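Local coordinates for protein pyruvate kinase 1 (Trypanosoma brucei brucei, PDB 4KCT) that catalyses phosphoryl transfer from phosphoenolpyruvate to ADP, giving pyruvate and ATP, and has an intrinsic decarboxylase activity, probably on oxaloacetate, at residues 88-93 and 125-130; 107-112 and 159-164; 134-139 and 151-156; 147-152 and 164-169. All blocks are in the same frame, centred on the assembly; numbering follows the deposited sequence.

How the interactions relate
All four contacts lie in the small beta-rich B domain of pyruvate kinase, inserted after the third strand of the TIM barrel, and all reach one mixed sheet. Interaction 1 sits where the chain leaves the barrel, with the side chain of Glu89 about 9 Å from the bound potassium. Interaction 2 adjoins it, centres about 12 Å apart, through backbone bonds such as Ile127 N to Thr111 O at 2.9 Å. Interactions 2 and 4 share Cys164 on strand 161-166. Interactions 3 and 4 share Leu151 and Arg152 on strand 149-158. Interactions 2 and 3 are the closest pair, centres about 9 Å apart, joined by Val154 N to Lys163 O at 2.7 Å.

Interaction 1: 88-93 and 125-130; sequences PEIRTG and FYIDYP
Asp128 turns its carboxylate back onto the backbone of Arg91. Its CG sits between its own backbone N and carbonyl carbon, the crowded position (chi1 67°). This brings Asp128 OD1 3.0 Å from Arg91 N, and the N-H meets it from above the carboxylate plane. The return bond runs from Asp128 N to Arg91 O, also 3.0 Å, nearly along the C=O axis. Asp128 thus grips both polar backbone atoms of Arg91. Waters extend the grip: one is shared by Asp128 OD2 and Thr92 O. Another gives a short 2.5 Å bond to Asp128 OD2 and also reaches Glu89 O. Arg91 starts away from the other segment, and its NE meets Glu89 OE1 by charge alone, the oxygen well out of the guanidinium plane.

The two segments run roughly antiparallel and share a single bridge, Thr92 with Ile127. The bridge lies just past the weakly bonded strand 90-91 and strand 124-126, the outermost strands of the B-domain sheet within this chain, and so brings its two edges together. Gly93 N bonds to Tyr126 O at 2.8 Å, with the donor above the carbonyl plane.

On the apolar side, Ile90 crosses Ile127 obliquely. Their CG2 methyls meet at 3.5 Å, a tight contact. Ile90 CD1 lies 3.8 Å from Tyr129 CG, near the root of the ring. The far end of that ring points elsewhere, and Tyr129 OH bonds to Asp186 N. Thr92 CG2 approaches Phe125 CE1 obliquely at 3.9 Å, while Thr92 OG1 donates to Gly93 O and is also bonded to Arg176 N.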
loop_
_atom_site.group_PDB
_atom_site.type_symbol
_atom_site.label_atom_id
_atom_site.label_comp_id
_atom_site.label_asym_id
_atom_site.label_seq_id
_atom_site.Cartn_x
_atom_site.Cartn_y
_atom_site.Cartn_z
ATOM N N PRO A 88 3.086 2.228 45.726
ATOM C CA PRO A 88 3.223 3.497 46.429
ATOM C C PRO A 88 1.884 4.187 46.511
ATOM O O PRO A 88 0.990 3.913 45.693
ATOM C CB PRO A 88 4.160 4.296 45.511
ATOM C CG PRO A 88 3.834 3.783 44.146
ATOM C CD PRO A 88 3.586 2.308 44.338
ATOM N N GLU A 89 1.680 4.993 47.547
ATOM C CA GLU A 89 0.465 5.791 47.609
ATOM C C GLU A 89 0.675 7.088 48.368
ATOM O O GLU A 89 1.642 7.230 49.126
ATOM C CB GLU A 89 -0.690 4.988 48.214
ATOM C CG GLU A 89 -0.357 4.310 49.518
ATOM C CD GLU A 89 -1.549 3.573 50.104
ATOM O OE1 GLU A 89 -1.504 3.230 51.303
ATOM O OE2 GLU A 89 -2.522 3.321 49.361
ATOM N N ILE A 90 -0.074 8.093 47.968
ATOM C CA ILE A 90 -0.148 9.322 48.720
ATOM C C ILE A 90 -1.529 9.377 49.326
ATOM O O ILE A 90 -2.530 9.110 48.647
ATOM C CB ILE A 90 0.043 10.548 47.808
ATOM C CG1 ILE A 90 1.373 10.453 47.059
ATOM C CG2 ILE A 90 -0.096 11.842 48.614
ATOM C CD1 ILE A 90 1.515 11.489 45.954
ATOM N N ARG A 91 -1.590 9.680 50.613
ATOM C CA ARG A 91 -2.856 9.783 51.297
ATOM C C ARG A 91 -2.960 11.062 52.100
ATOM O O ARG A 91 -1.929 11.694 52.433
ATOM C CB ARG A 91 -3.080 8.544 52.182
ATOM C CG ARG A 91 -3.386 7.272 51.378
ATOM C CD ARG A 91 -3.582 6.052 52.272
ATOM N NE ARG A 91 -2.509 5.950 53.267
ATOM C CZ ARG A 91 -2.584 5.249 54.404
ATOM N NH1 ARG A 91 -1.566 5.266 55.259
ATOM N NH2 ARG A 91 -3.662 4.521 54.683
ATOM N N THR A 92 -4.199 11.468 52.404
ATOM C CA THR A 92 -4.449 12.518 53.388
ATOM C C THR A 92 -4.027 12.022 54.761
ATOM O O THR A 92 -3.874 10.810 54.971
ATOM C CB THR A 92 -5.954 12.910 53.445
ATOM O OG1 THR A 92 -6.705 11.859 54.068
ATOM C CG2 THR A 92 -6.521 13.158 52.033
ATOM N N GLY A 93 -3.974 12.940 55.722
ATOM C CA GLY A 93 -4.004 12.579 57.135
ATOM C C GLY A 93 -5.393 12.192 57.627
ATOM O O GLY A 93 -6.271 11.817 56.832
ATOM N N PHE A 125 -5.859 20.458 56.055
ATOM C CA PHE A 125 -5.553 19.057 56.295
ATOM C C PHE A 125 -4.259 18.623 55.621
ATOM O O PHE A 125 -3.692 19.348 54.788
ATOM C CB PHE A 125 -6.738 18.143 55.901
ATOM C CG PHE A 125 -6.991 18.063 54.415
ATOM C CD1 PHE A 125 -6.257 17.197 53.614
ATOM C CD2 PHE A 125 -8.015 18.813 53.829
ATOM C CE1 PHE A 125 -6.534 17.071 52.247
ATOM C CE2 PHE A 125 -8.313 18.687 52.477
ATOM C CZ PHE A 125 -7.553 17.835 51.670
ATOM N N TYR A 126 -3.779 17.459 56.019
ATOM C CA TYR A 126 -2.426 17.042 55.744
ATOM C C TYR A 126 -2.433 16.090 54.522
ATOM O O TYR A 126 -3.354 15.272 54.365
ATOM C CB TYR A 126 -1.887 16.309 56.972
ATOM C CG TYR A 126 -0.590 15.575 56.756
ATOM C CD1 TYR A 126 0.618 16.264 56.722
ATOM C CD2 TYR A 126 -0.553 14.169 56.744
ATOM C CE1 TYR A 126 1.819 15.591 56.577
ATOM C CE2 TYR A 126 0.655 13.486 56.680
ATOM C CZ TYR A 126 1.832 14.205 56.567
ATOM O OH TYR A 126 3.026 13.551 56.491
ATOM N N ILE A 127 -1.392 16.179 53.696
ATOM C CA ILE A 127 -1.138 15.174 52.646
ATOM C C ILE A 127 0.304 14.687 52.800
ATOM O O ILE A 127 1.202 15.494 53.057
ATOM C CB ILE A 127 -1.374 15.792 51.243
ATOM C CG1 ILE A 127 -2.871 15.992 51.008
ATOM C CG2 ILE A 127 -0.790 14.912 50.142
ATOM C CD1 ILE A 127 -3.188 16.763 49.725
ATOM N N ASP A 128 0.503 13.365 52.800
ATOM C CA ASP A 128 1.766 12.774 53.267
ATOM C C ASP A 128 2.832 12.660 52.166
ATOM O O ASP A 128 3.649 11.760 52.198
ATOM C CB ASP A 128 1.528 11.401 53.924
ATOM C CG ASP A 128 1.048 10.323 52.910
ATOM O OD1 ASP A 128 1.087 10.557 51.684
ATOM O OD2 ASP A 128 0.656 9.236 53.347
ATOM N N TYR A 129 2.868 13.624 51.253
ATOM C CA TYR A 129 3.910 13.673 50.204
ATOM C C TYR A 129 4.710 14.972 50.292
ATOM O O TYR A 129 4.178 16.026 49.996
ATOM C CB TYR A 129 3.250 13.577 48.809
ATOM C CG TYR A 129 4.227 13.581 47.674
ATOM C CD1 TYR A 129 5.153 12.553 47.533
ATOM C CD2 TYR A 129 4.302 14.661 46.794
ATOM C CE1 TYR A 129 6.091 12.578 46.527
ATOM C CE2 TYR A 129 5.246 14.690 45.763
ATOM C CZ TYR A 129 6.106 13.630 45.623
ATOM O OH TYR A 129 7.046 13.631 44.643
ATOM N N PRO A 130 5.980 14.900 50.776
ATOM C CA PRO A 130 6.717 16.108 51.188
ATOM C C PRO A 130 7.027 17.053 50.060
ATOM O O PRO A 130 7.091 18.243 50.274
ATOM C CB PRO A 130 8.025 15.548 51.766
ATOM C CG PRO A 130 7.654 14.201 52.285
ATOM C CD PRO A 130 6.523 13.683 51.421
HETATM O O HOH W 1 3.279 9.537 50.129
HETATM O O HOH W 2 0.471 7.104 52.049
HETATM O O HOH W 3 -1.538 9.425 55.726
#

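Interaction 2: 107-112 and 159-164; sequences IVCVTT and DRTLKC
Five backbone hydrogen bonds join the segments. Strands 107-111 and 161-164 run antiparallel, their axes 4.6 Å apart at closest approach. Val108 and Cys164 form one hydrogen-bonded pair, and Val110 and Leu162 the next. Val110 N to Leu162 O is 2.8 Å and lies nearly along the C=O axis, as does the return bond. Cys109 with Lys163 and Thr111 with Thr161 are the non-hydrogen-bonded pairs between and beyond them.

At the Arg160 end the carbonyl Arg160 O accepts two bonds. Thr112 N reaches Arg160 O in the carbonyl plane at 2.9 Å. Thr111 OG1, anti to its backbone N (chi1 -176°), comes to Arg160 O from above that plane at 3.1 Å. Thr111 OG1 is also bonded to Asp113 N. Thr112 OG1 touches Arg160 CB at 3.4 Å, and a water takes a weak bond from Thr112 OG1 and gives one to Asp159 O.

Apolar contacts divide between the two faces. On the face of Val108, Val110, Leu162 and Cys164, Val110 CG2 takes the crowded position between backbone N and carbonyl carbon. Val110 CG2 packs on Leu162 CB and lies 3.7 Å from Cys164 SG. On the face of Cys109 and Thr161, Cys109 CB meets Thr161 CG2 at 4.0 Å. At the edge of the pairing Ile107 CG2 crosses the Lys163 chain obliquely, 3.6 Å from Lys163 CG. That chain bends on past the contact, and Lys163 NZ bonds to Ser155 OG.

The pair lies inside the B-domain sheet. Strand 124-126 flanks 107-111, and strand 149-158 flanks 161-166. Leu132 of the short helix 132-135 packs on Val110, Thr112 and Leu162.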
loop_
_atom_site.group_PDB
_atom_site.type_symbol
_atom_site.label_atom_id
_atom_site.label_comp_id
_atom_site.label_asym_id
_atom_site.label_seq_id
_atom_site.Cartn_x
_atom_site.Cartn_y
_atom_site.Cartn_z
ATOM N N ILE A 107 -12.665 26.996 50.538
ATOM C CA ILE A 107 -11.237 27.236 50.391
ATOM C C ILE A 107 -10.525 26.486 51.514
ATOM O O ILE A 107 -10.896 26.622 52.686
ATOM C CB ILE A 107 -10.920 28.739 50.480
ATOM C CG1 ILE A 107 -11.580 29.503 49.319
ATOM C CG2 ILE A 107 -9.414 28.984 50.528
ATOM C CD1 ILE A 107 -11.069 29.106 47.948
ATOM N N VAL A 108 -9.627 25.577 51.146
ATOM C CA VAL A 108 -8.995 24.688 52.122
ATOM C C VAL A 108 -7.481 24.704 51.905
ATOM O O VAL A 108 -7.017 24.765 50.767
ATOM C CB VAL A 108 -9.555 23.240 52.011
ATOM C CG1 VAL A 108 -9.303 22.667 50.624
ATOM C CG2 VAL A 108 -8.965 22.329 53.085
ATOM N N CYS A 109 -6.722 24.813 52.993
ATOM C CA CYS A 109 -5.294 24.706 52.902
ATOM C C CYS A 109 -4.867 23.245 53.030
ATOM O O CYS A 109 -5.405 22.506 53.859
ATOM C CB CYS A 109 -4.611 25.582 53.966
ATOM S SG CYS A 109 -4.545 27.335 53.498
ATOM N N VAL A 110 -4.032 22.790 52.096
ATOM C CA VAL A 110 -3.460 21.474 52.203
ATOM C C VAL A 110 -1.987 21.610 52.532
ATOM O O VAL A 110 -1.310 22.502 52.020
ATOM C CB VAL A 110 -3.672 20.629 50.919
ATOM C CG1 VAL A 110 -5.161 20.434 50.673
ATOM C CG2 VAL A 110 -3.028 21.307 49.712
ATOM N N THR A 111 -1.542 20.851 53.519
ATOM C CA THR A 111 -0.186 21.037 54.058
ATOM C C THR A 111 0.594 19.727 54.089
ATOM O O THR A 111 0.003 18.633 54.208
ATOM C CB THR A 111 -0.223 21.662 55.475
ATOM O OG1 THR A 111 1.108 21.920 55.919
ATOM C CG2 THR A 111 -0.939 20.721 56.483
ATOM N N THR A 112 1.915 19.821 53.919
ATOM C CA THR A 112 2.787 18.667 54.098
ATOM C C THR A 112 3.486 18.740 55.483
ATOM O O THR A 112 4.361 17.941 55.789
ATOM C CB THR A 112 3.845 18.596 52.972
ATOM O OG1 THR A 112 4.619 19.809 52.971
ATOM C CG2 THR A 112 3.145 18.471 51.619
ATOM N N ASP A 159 6.432 27.037 51.832
ATOM C CA ASP A 159 7.023 25.893 51.127
ATOM C C ASP A 159 6.368 24.569 51.511
ATOM O O ASP A 159 6.625 23.544 50.888
ATOM C CB ASP A 159 8.549 25.822 51.307
ATOM C CG ASP A 159 8.946 25.644 52.735
ATOM O OD1 ASP A 159 8.158 26.072 53.608
ATOM O OD2 ASP A 159 10.053 25.107 52.995
ATOM N N ARG A 160 5.441 24.609 52.460
ATOM C CA ARG A 160 4.705 23.401 52.823
ATOM C C ARG A 160 3.175 23.473 52.695
ATOM O O ARG A 160 2.476 22.571 53.158
ATOM C CB ARG A 160 5.092 22.957 54.228
ATOM C CG ARG A 160 6.598 22.815 54.399
ATOM C CD ARG A 160 6.921 21.579 55.205
ATOM N NE ARG A 160 6.789 21.873 56.609
ATOM C CZ ARG A 160 7.168 21.056 57.584
ATOM N NH1 ARG A 160 7.073 21.463 58.828
ATOM N NH2 ARG A 160 7.602 19.818 57.313
ATOM N N THR A 161 2.652 24.538 52.091
ATOM C CA THR A 161 1.205 24.790 52.164
ATOM C C THR A 161 0.631 25.376 50.879
ATOM O O THR A 161 1.125 26.378 50.356
ATOM C CB THR A 161 0.855 25.711 53.351
ATOM O OG1 THR A 161 1.630 25.319 54.490
ATOM C CG2 THR A 161 -0.659 25.623 53.688
ATOM N N LEU A 162 -0.417 24.739 50.381
ATOM C CA LEU A 162 -1.153 25.239 49.240
ATOM C C LEU A 162 -2.560 25.637 49.679
ATOM O O LEU A 162 -3.201 24.941 50.472
ATOM C CB LEU A 162 -1.230 24.165 48.146
ATOM C CG LEU A 162 0.128 23.682 47.631
ATOM C CD1 LEU A 162 -0.060 22.524 46.653
ATOM C CD2 LEU A 162 0.875 24.827 46.968
ATOM N N LYS A 163 -3.039 26.757 49.161
ATOM C CA LYS A 163 -4.423 27.126 49.317
ATOM C C LYS A 163 -5.202 26.642 48.092
ATOM O O LYS A 163 -4.777 26.864 46.952
ATOM C CB LYS A 163 -4.538 28.646 49.457
ATOM C CG LYS A 163 -5.954 29.140 49.665
ATOM C CD LYS A 163 -5.964 30.606 50.098
ATOM C CE LYS A 163 -6.564 31.496 49.014
ATOM N NZ LYS A 163 -5.523 32.101 48.129
ATOM N N CYS A 164 -6.323 25.961 48.327
ATOM C CA CYS A 164 -7.022 25.226 47.257
ATOM C C CYS A 164 -8.509 25.579 47.237
ATOM O O CYS A 164 -9.084 25.969 48.252
ATOM C CB CYS A 164 -6.866 23.712 47.445
ATOM S SG CYS A 164 -5.159 23.116 47.340
HETATM O O HOH W 4 5.560 20.650 49.914
#

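Interaction 3: 134-139 and 151-156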
loop_
_atom_site.group_PDB
_atom_site.type_symbol
_atom_site.label_atom_id
_atom_site.label_comp_id
_atom_site.label_asym_id
_atom_site.label_seq_id
_atom_site.Cartn_x
_atom_site.Cartn_y
_atom_site.Cartn_z
ATOM N N ASN A 134 6.316 21.415 45.305
ATOM C CA ASN A 134 7.070 21.397 44.052
ATOM C C ASN A 134 6.344 20.692 42.932
ATOM O O ASN A 134 6.615 20.943 41.780
ATOM C CB ASN A 134 8.439 20.755 44.246
ATOM C CG ASN A 134 9.317 21.559 45.158
ATOM O OD1 ASN A 134 9.206 22.779 45.203
ATOM N ND2 ASN A 134 10.107 20.877 45.978
ATOM N N ALA A 135 5.517 19.716 43.279
ATOM C CA ALA A 135 4.895 18.855 42.277
ATOM C C ALA A 135 3.736 19.558 41.584
ATOM O O ALA A 135 3.525 19.369 40.399
ATOM C CB ALA A 135 4.421 17.562 42.909
ATOM N N VAL A 136 2.916 20.273 42.352
ATOM C CA VAL A 136 1.717 20.895 41.798
ATOM C C VAL A 136 1.744 22.418 41.914
ATOM O O VAL A 136 2.050 22.966 42.969
ATOM C CB VAL A 136 0.406 20.314 42.400
ATOM C CG1 VAL A 136 0.330 20.578 43.880
ATOM C CG2 VAL A 136 -0.807 20.916 41.707
ATOM N N ARG A 137 1.390 23.083 40.819
ATOM C CA ARG A 137 1.506 24.528 40.692
ATOM C C ARG A 137 0.104 25.158 40.738
ATOM O O ARG A 137 -0.893 24.490 40.425
ATOM C CB ARG A 137 2.176 24.874 39.355
ATOM C CG ARG A 137 3.692 25.005 39.411
ATOM C CD ARG A 137 4.290 24.116 40.483
ATOM N NE ARG A 137 5.642 23.681 40.142
ATOM C CZ ARG A 137 6.751 24.233 40.627
ATOM N NH1 ARG A 137 7.938 23.764 40.268
ATOM N NH2 ARG A 137 6.674 25.246 41.482
ATOM N N PRO A 138 0.021 26.456 41.100
ATOM C CA PRO A 138 -1.260 27.157 41.055
ATOM C C PRO A 138 -1.969 26.905 39.720
ATOM O O PRO A 138 -1.317 26.867 38.681
ATOM C CB PRO A 138 -0.849 28.627 41.172
ATOM C CG PRO A 138 0.409 28.587 41.969
ATOM C CD PRO A 138 1.126 27.347 41.510
ATOM N N GLY A 139 -3.263 26.594 39.779
ATOM C CA GLY A 139 -4.027 26.252 38.579
ATOM C C GLY A 139 -4.079 24.759 38.320
ATOM O O GLY A 139 -4.931 24.287 37.574
ATOM N N LEU A 151 -9.742 19.382 43.836
ATOM C CA LEU A 151 -9.357 20.707 44.303
ATOM C C LEU A 151 -8.557 21.373 43.212
ATOM O O LEU A 151 -7.705 20.736 42.584
ATOM C CB LEU A 151 -8.474 20.587 45.559
ATOM C CG LEU A 151 -8.982 19.638 46.651
ATOM C CD1 LEU A 151 -7.873 19.355 47.668
ATOM C CD2 LEU A 151 -10.159 20.257 47.341
ATOM N N ARG A 152 -8.778 22.670 43.026
ATOM C CA ARG A 152 -7.900 23.483 42.206
ATOM C C ARG A 152 -6.953 24.235 43.104
ATOM O O ARG A 152 -7.382 24.876 44.061
ATOM C CB ARG A 152 -8.715 24.486 41.382
ATOM C CG ARG A 152 -7.848 25.429 40.548
ATOM C CD ARG A 152 -8.696 26.290 39.613
ATOM N NE ARG A 152 -9.913 26.771 40.267
ATOM C CZ ARG A 152 -10.009 27.922 40.925
ATOM N NH1 ARG A 152 -11.147 28.257 41.517
ATOM N NH2 ARG A 152 -8.969 28.740 40.987
ATOM N N VAL A 153 -5.666 24.174 42.800
ATOM C CA VAL A 153 -4.684 24.876 43.610
ATOM C C VAL A 153 -4.734 26.363 43.257
ATOM O O VAL A 153 -4.572 26.730 42.095
ATOM C CB VAL A 153 -3.261 24.365 43.338
ATOM C CG1 VAL A 153 -2.246 25.203 44.114
ATOM C CG2 VAL A 153 -3.144 22.880 43.698
ATOM N N VAL A 154 -5.012 27.204 44.250
ATOM C CA VAL A 154 -5.140 28.642 44.022
ATOM C C VAL A 154 -3.790 29.324 44.152
ATOM O O VAL A 154 -3.393 30.102 43.290
ATOM C CB VAL A 154 -6.122 29.307 45.010
ATOM C CG1 VAL A 154 -6.247 30.788 44.695
ATOM C CG2 VAL A 154 -7.488 28.631 44.960
ATOM N N SER A 155 -3.086 29.049 45.242
ATOM C CA SER A 155 -1.799 29.695 45.473
ATOM C C SER A 155 -0.927 28.875 46.411
ATOM O O SER A 155 -1.420 28.029 47.166
ATOM C CB SER A 155 -1.998 31.100 46.041
ATOM O OG SER A 155 -2.691 31.036 47.265
ATOM N N LYS A 156 0.372 29.098 46.330
ATOM C CA LYS A 156 1.297 28.544 47.295
ATOM C C LYS A 156 1.505 29.521 48.450
ATOM O O LYS A 156 1.938 30.637 48.230
ATOM C CB LYS A 156 2.628 28.257 46.620
ATOM C CG LYS A 156 3.716 27.837 47.591
ATOM C CD LYS A 156 4.765 27.008 46.886
ATOM C CE LYS A 156 6.153 27.523 47.176
ATOM N NZ LYS A 156 7.147 26.689 46.455
#
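The chain leaves helical geometry at Val136, just after the short helix 132-135, and passes strand 149-158 steeply, the end-to-end directions 115° apart. The backbones come closest at Pro138 and Val153, CA to CA 4.8 Å. One strong, straight bond joins them: Gly139 N to Val153 O, 2.7 Å, with an N-H...O angle of 174° and the donor in the carbonyl plane. Gly139 has a positive phi of 94°, a turn where a side chain would be jammed against the preceding carbonyl oxygen. Pro138 CA adds a CA-H...O contact to the same Val153 O.

The turn leads from the helix into strand 141-144, which pairs with 149-158 in the B-domain sheet. Val154 and Ser155 both face Lys163 on the other neighbouring strand, a classic beta bulge.

Val153 is the main side chain here. Its CB points toward the turn, and its two methyls divide the work. Val153 CG2, beside the backbone N, meets Val136 CG2 tip to tip at 3.6 Å. Val153 CG1, anti to the backbone N, rests 3.8 Å from Pro138 CA. The Pro138 ring puts Pro138 CB 3.6 Å from Val154 O. Leu162 packs against Val136 from strand 161-166.

Interaction 4: 147-152 and 164-169; sequences GVMTLR and CHVNNH
Arg152 and His165 form a hydrogen-bonded pair in the hairpin of strands 149-158 and 161-166, part of the B-domain sheet. His165 N to Arg152 O is 2.7 Å, and Arg152 N returns a bond to His165 O. On the sheet face of Arg152 and His165, Arg152 NH1 lies over one face of the imidazole, offset toward its rim and 3.3 Å from His165 CG. The guanidinium and ring planes are 38° apart, so the groups overlap obliquely.

On the other face of the sheet Leu151 and Val166 lie side by side, Leu151 CD2 to Val166 CG2 3.6 Å. Leu151 CB also touches Cys164 CB.

Past strand 161-166 two asparagines extend the pairing. Asn167 N bonds to Thr150 O at 2.9 Å, nearly along the C=O axis. Its OD1 takes a bond on a lone pair from Thr150 OG1, which sits in the crowded position (chi1 77°). Asn168 uses both ends of its amide like a short piece of strand. Asn168 ND2 gives to Val148 O at 2.7 Å, and Asn168 OD1 receives Thr150 N at 3.1 Å on a lone pair. Val148 and Met149 form a classic beta bulge facing Val144, and Arg308 of a second subunit packs on Val148.

Farther out, a water meets the Arg152 chain, which is bent at chi3 (41°). It lies in the guanidinium plane, accepts from Arg152 NE at 2.7 Å, and takes a weak bond from Asn167 ND2.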
loop_
_atom_site.group_PDB
_atom_site.type_symbol
_atom_site.label_atom_id
_atom_site.label_comp_id
_atom_site.label_asym_id
_atom_site.label_seq_id
_atom_site.Cartn_x
_atom_site.Cartn_y
_atom_site.Cartn_z
ATOM N N GLY A 147 -10.272 10.269 42.911
ATOM C CA GLY A 147 -10.709 11.206 41.887
ATOM C C GLY A 147 -12.067 11.825 42.154
ATOM O O GLY A 147 -12.510 12.686 41.403
ATOM N N VAL A 148 -12.729 11.397 43.231
ATOM C CA VAL A 148 -14.126 11.792 43.475
ATOM C C VAL A 148 -14.278 13.260 43.865
ATOM O O VAL A 148 -15.236 13.910 43.478
ATOM C CB VAL A 148 -14.822 10.894 44.531
ATOM C CG1 VAL A 148 -16.178 11.483 44.906
ATOM C CG2 VAL A 148 -14.997 9.474 43.993
ATOM N N MET A 149 -13.363 13.770 44.674
ATOM C CA MET A 149 -13.326 15.194 44.927
ATOM C C MET A 149 -12.138 15.779 44.216
ATOM O O MET A 149 -11.054 15.193 44.225
ATOM C CB MET A 149 -13.223 15.499 46.439
ATOM C CG MET A 149 -13.126 17.000 46.724
ATOM S SD MET A 149 -13.126 17.441 48.483
ATOM C CE MET A 149 -12.193 16.118 49.143
ATOM N N THR A 150 -12.309 16.961 43.649
ATOM C CA THR A 150 -11.194 17.639 43.036
ATOM C C THR A 150 -10.999 19.037 43.610
ATOM O O THR A 150 -11.962 19.730 43.944
ATOM C CB THR A 150 -11.314 17.700 41.499
ATOM O OG1 THR A 150 -12.246 18.701 41.151
ATOM C CG2 THR A 150 -11.789 16.362 40.928
ATOM N N LEU A 151 -9.742 19.382 43.836
ATOM C CA LEU A 151 -9.357 20.707 44.303
ATOM C C LEU A 151 -8.557 21.373 43.212
ATOM O O LEU A 151 -7.705 20.736 42.584
ATOM C CB LEU A 151 -8.474 20.587 45.559
ATOM C CG LEU A 151 -8.982 19.638 46.651
ATOM C CD1 LEU A 151 -7.873 19.355 47.668
ATOM C CD2 LEU A 151 -10.159 20.257 47.341
ATOM N N ARG A 152 -8.778 22.670 43.026
ATOM C CA ARG A 152 -7.900 23.483 42.206
ATOM C C ARG A 152 -6.953 24.235 43.104
ATOM O O ARG A 152 -7.382 24.876 44.061
ATOM C CB ARG A 152 -8.715 24.486 41.382
ATOM C CG ARG A 152 -7.848 25.429 40.548
ATOM C CD ARG A 152 -8.696 26.290 39.613
ATOM N NE ARG A 152 -9.913 26.771 40.267
ATOM C CZ ARG A 152 -10.009 27.922 40.925
ATOM N NH1 ARG A 152 -11.147 28.257 41.517
ATOM N NH2 ARG A 152 -8.969 28.740 40.987
ATOM N N CYS A 164 -6.323 25.961 48.327
ATOM C CA CYS A 164 -7.022 25.226 47.257
ATOM C C CYS A 164 -8.509 25.579 47.237
ATOM O O CYS A 164 -9.084 25.969 48.252
ATOM C CB CYS A 164 -6.866 23.712 47.445
ATOM S SG CYS A 164 -5.159 23.116 47.340
ATOM N N HIS A 165 -9.130 25.389 46.085
ATOM C CA HIS A 165 -10.550 25.655 45.922
ATOM C C HIS A 165 -11.251 24.347 45.707
ATOM O O HIS A 165 -10.903 23.608 44.797
ATOM C CB HIS A 165 -10.749 26.564 44.706
ATOM C CG HIS A 165 -12.197 26.749 44.305
ATOM N ND1 HIS A 165 -12.867 25.845 43.549
ATOM C CD2 HIS A 165 -13.071 27.832 44.485
ATOM C CE1 HIS A 165 -14.112 26.311 43.286
ATOM N NE2 HIS A 165 -14.234 27.523 43.859
ATOM N N VAL A 166 -12.199 24.017 46.575
ATOM C CA VAL A 166 -12.966 22.764 46.426
ATOM C C VAL A 166 -13.949 22.865 45.261
ATOM O O VAL A 166 -14.706 23.839 45.169
ATOM C CB VAL A 166 -13.748 22.442 47.709
ATOM C CG1 VAL A 166 -14.686 21.243 47.483
ATOM C CG2 VAL A 166 -12.780 22.176 48.857
ATOM N N ASN A 167 -13.955 21.854 44.387
ATOM C CA ASN A 167 -14.776 21.897 43.172
ATOM C C ASN A 167 -16.137 21.262 43.332
ATOM O O ASN A 167 -17.065 21.621 42.631
ATOM C CB ASN A 167 -14.056 21.267 41.984
ATOM C CG ASN A 167 -12.924 22.118 41.479
ATOM O OD1 ASN A 167 -11.909 21.597 41.018
ATOM N ND2 ASN A 167 -13.017 23.413 41.702
ATOM N N ASN A 168 -16.255 20.287 44.221
ATOM C CA ASN A 168 -17.511 19.554 44.334
ATOM C C ASN A 168 -17.807 19.060 45.739
ATOM O O ASN A 168 -16.919 19.044 46.596
ATOM C CB ASN A 168 -17.564 18.404 43.319
ATOM C CG ASN A 168 -16.365 17.477 43.414
ATOM O OD1 ASN A 168 -15.221 17.890 43.214
ATOM N ND2 ASN A 168 -16.633 16.202 43.613
ATOM N N HIS A 169 -19.077 18.753 45.998
ATOM C CA HIS A 169 -19.500 18.241 47.305
ATOM C C HIS A 169 -18.831 16.919 47.561
ATOM O O HIS A 169 -18.819 16.069 46.700
ATOM C CB HIS A 169 -21.029 18.058 47.347
ATOM C CG HIS A 169 -21.799 19.350 47.510
ATOM N ND1 HIS A 169 -22.360 20.000 46.464
ATOM C CD2 HIS A 169 -22.118 20.095 48.653
ATOM C CE1 HIS A 169 -23.013 21.096 46.913
ATOM N NE2 HIS A 169 -22.867 21.154 48.249
HETATM O O HOH W 5 -12.298 25.487 40.206
#